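Local coordinates for protein HTH-type transcriptional regulator LysG (Mycobacterium tuberculosis, PDB 3ISP) that binds DNA as a homodimeric LysR-family transcription factor and probably activates expression of the exporter LysE while repressing its own gene, at residues D128-S132 with A144-E148. Numbering follows the deposited sequence.
Sequences DQDHS and AVTTE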
ATOM      1  N   ASP A 128       8.662   8.782  11.544  1.00 56.76           N
ATOM      2  CA  ASP A 128       9.693   9.127  10.584  1.00 61.79           C
ATOM      3  C   ASP A 128       9.246  10.326   9.739  1.00 66.38           C
ATOM      4  O   ASP A 128       8.238  10.973  10.042  1.00 63.97           O
ATOM      5  CB  ASP A 128      10.108   7.917   9.717  1.00 62.44           C
ATOM      6  CG  ASP A 128       8.956   7.340   8.865  1.00 71.19           C
ATOM      7  OD1 ASP A 128       7.962   8.044   8.541  1.00 66.94           O
ATOM      8  OD2 ASP A 128       9.072   6.153   8.495  1.00 73.97           O
ATOM      9  N   GLN A 129      10.006  10.621   8.689  1.00 64.56           N
ATOM     10  CA  GLN A 129       9.724  11.755   7.831  1.00 59.39           C
ATOM     11  C   GLN A 129       8.322  11.679   7.274  1.00 64.91           C
ATOM     12  O   GLN A 129       7.541  12.628   7.396  1.00 66.36           O
ATOM     13  CB  GLN A 129      10.714  11.781   6.674  1.00 63.83           C
ATOM     14  CG  GLN A 129      10.963  13.148   6.107  1.00 59.52           C
ATOM     15  CD  GLN A 129      11.435  13.088   4.673  1.00 65.71           C
ATOM     16  OE1 GLN A 129      10.757  12.529   3.811  1.00 69.26           O
ATOM     17  NE2 GLN A 129      12.603  13.668   4.406  1.00 66.62           N
ATOM     18  N   ASP A 130       8.000  10.553   6.646  1.00 68.13           N
ATOM     19  CA  ASP A 130       6.717  10.443   5.963  1.00 71.66           C
ATOM     20  C   ASP A 130       5.549  10.436   6.939  1.00 66.39           C
ATOM     21  O   ASP A 130       4.606  11.198   6.786  1.00 63.61           O
ATOM     22  CB  ASP A 130       6.682   9.233   5.033  1.00 67.05           C
ATOM     23  CG  ASP A 130       7.526   9.436   3.790  1.00 80.18           C
ATOM     24  OD1 ASP A 130       8.114  10.530   3.633  1.00 76.90           O
ATOM     25  OD2 ASP A 130       7.605   8.501   2.967  1.00 90.83           O
ATOM     26  N   HIS A 131       5.624   9.585   7.952  1.00 65.78           N
ATOM     27  CA  HIS A 131       4.557   9.513   8.935  1.00 66.87           C
ATOM     28  C   HIS A 131       4.225  10.878   9.551  1.00 69.83           C
ATOM     29  O   HIS A 131       3.046  11.201   9.749  1.00 70.63           O
ATOM     30  CB  HIS A 131       4.901   8.507  10.031  1.00 68.35           C
ATOM     31  CG  HIS A 131       4.908   7.080   9.571  1.00 78.65           C
ATOM     32  ND1 HIS A 131       3.764   6.419   9.168  1.00 75.20           N
ATOM     33  CD2 HIS A 131       5.916   6.178   9.476  1.00 78.97           C
ATOM     34  CE1 HIS A 131       4.071   5.179   8.832  1.00 78.31           C
ATOM     35  NE2 HIS A 131       5.370   5.008   9.010  1.00 79.83           N
ATOM     36  N   SER A 132       5.255  11.674   9.848  1.00 67.18           N
ATOM     37  CA  SER A 132       5.052  12.976  10.501  1.00 66.33           C
ATOM     38  C   SER A 132       4.434  14.029   9.574  1.00 64.26           C
ATOM     39  O   SER A 132       3.585  14.808   9.999  1.00 67.29           O
ATOM     40  CB  SER A 132       6.347  13.493  11.143  1.00 63.03           C
ATOM     41  OG  SER A 132       7.263  13.953  10.170  1.00 63.79           O
ATOM     42  N   ALA A 144       6.347  19.309  14.056  1.00 49.23           N
ATOM     43  CA  ALA A 144       7.135  18.071  13.954  1.00 48.38           C
ATOM     44  C   ALA A 144       8.614  18.295  13.624  1.00 48.16           C
ATOM     45  O   ALA A 144       8.950  19.072  12.732  1.00 50.28           O
ATOM     46  CB  ALA A 144       6.514  17.131  12.922  1.00 45.99           C
ATOM     47  N   VAL A 145       9.496  17.606  14.338  1.00 42.12           N
ATOM     48  CA  VAL A 145      10.886  17.523  13.919  1.00 42.17           C
ATOM     49  C   VAL A 145      10.953  16.502  12.775  1.00 45.36           C
ATOM     50  O   VAL A 145      10.579  15.355  12.948  1.00 47.56           O
ATOM     51  CB  VAL A 145      11.802  17.112  15.085  1.00 42.67           C
ATOM     52  CG1 VAL A 145      13.227  16.927  14.610  1.00 43.72           C
ATOM     53  CG2 VAL A 145      11.739  18.150  16.197  1.00 41.86           C
ATOM     54  N   THR A 146      11.402  16.932  11.602  1.00 43.28           N
ATOM     55  CA  THR A 146      11.381  16.088  10.417  1.00 47.29           C
ATOM     56  C   THR A 146      12.618  16.332   9.569  1.00 47.46           C
ATOM     57  O   THR A 146      13.260  17.363   9.696  1.00 46.70           O
ATOM     58  CB  THR A 146      10.144  16.388   9.546  1.00 56.32           C
ATOM     59  OG1 THR A 146      10.224  15.659   8.312  1.00 53.86           O
ATOM     60  CG2 THR A 146      10.066  17.876   9.234  1.00 49.68           C
ATOM     61  N   THR A 147      12.956  15.385   8.702  1.00 50.22           N
ATOM     62  CA  THR A 147      14.122  15.552   7.842  1.00 50.65           C
ATOM     63  C   THR A 147      13.690  16.300   6.611  1.00 55.23           C
ATOM     64  O   THR A 147      14.475  16.498   5.688  1.00 61.12           O
ATOM     65  CB  THR A 147      14.755  14.202   7.412  1.00 56.73           C
ATOM     66  OG1 THR A 147      13.772  13.375   6.770  1.00 54.65           O
ATOM     67  CG2 THR A 147      15.372  13.460   8.617  1.00 44.51           C
ATOM     68  N   GLU A 148      12.426  16.715   6.619  1.00 55.72           N
ATOM     69  CA  GLU A 148      11.795  17.360   5.478  1.00 54.27           C
ATOM     70  C   GLU A 148      12.029  18.851   5.439  1.00 53.52           C
ATOM     71  O   GLU A 148      11.511  19.587   6.276  1.00 52.36           O
ATOM     72  CB  GLU A 148      10.287  17.135   5.525  1.00 61.00           C
ATOM     73  CG  GLU A 148       9.553  17.736   4.343  1.00 57.02           C
ATOM     74  CD  GLU A 148       9.755  16.918   3.089  1.00 69.56           C
ATOM     75  OE1 GLU A 148       9.346  15.727   3.086  1.00 73.84           O
ATOM     76  OE2 GLU A 148      10.329  17.460   2.116  1.00 68.80           O
TER
HETATM   77  O   HOH W   1       8.020  15.473   7.180  1.00 57.45           O
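The first turn of helix 129-137 packs against the end of strand 143-146, with CA atoms 5.3 Å apart at Gln129 and Thr146 and 6.5 Å apart at Ser132 and Ala144. This is helix-on-sheet packing in the LysR substrate-binding domain, a periplasmic-binding-protein-like fold: strand 120-126 leads into the helix and the chain returns as strand 143-146, a beta-alpha-beta crossover; the two strands lie parallel on either side of strand 95-101, which is parallel to both. Asp128 is the N-cap, since its OD1 accepts a hydrogen bond from His131 N (2.9 Å, 168°). The first helical backbone bond runs from Ser132 N to Asp128 O at 3.1 Å.

Gln129 and Ser132, three positions apart, supply the helix side of the contact. Ser132, whose CA-to-CB bond points toward the strand, brings its CB to 4.1 Å from Ala144 CB and its OG to 3.8 Å from Thr146 CB, a close-packed, buried patch of small side chains that also touches Ala100 of strand 95-101. On the strand, Ala144 and Thr146 point toward the helix, while Val145 points away, against Trp109, Phe110 and Trp268. Gln129 extends past the strand end, its CG 3.4 Å from Thr146 OG1, and covers Thr147 and Glu148.

Beyond Thr146 the chain makes an ST turn, in which Thr146 OG1 accepts from Glu148 N at 3.0 Å. The same hydroxyl joins the two segments through water 1, which lies 2.5 Å from Thr146 OG1 and donates to Gln129 O at 2.9 Å.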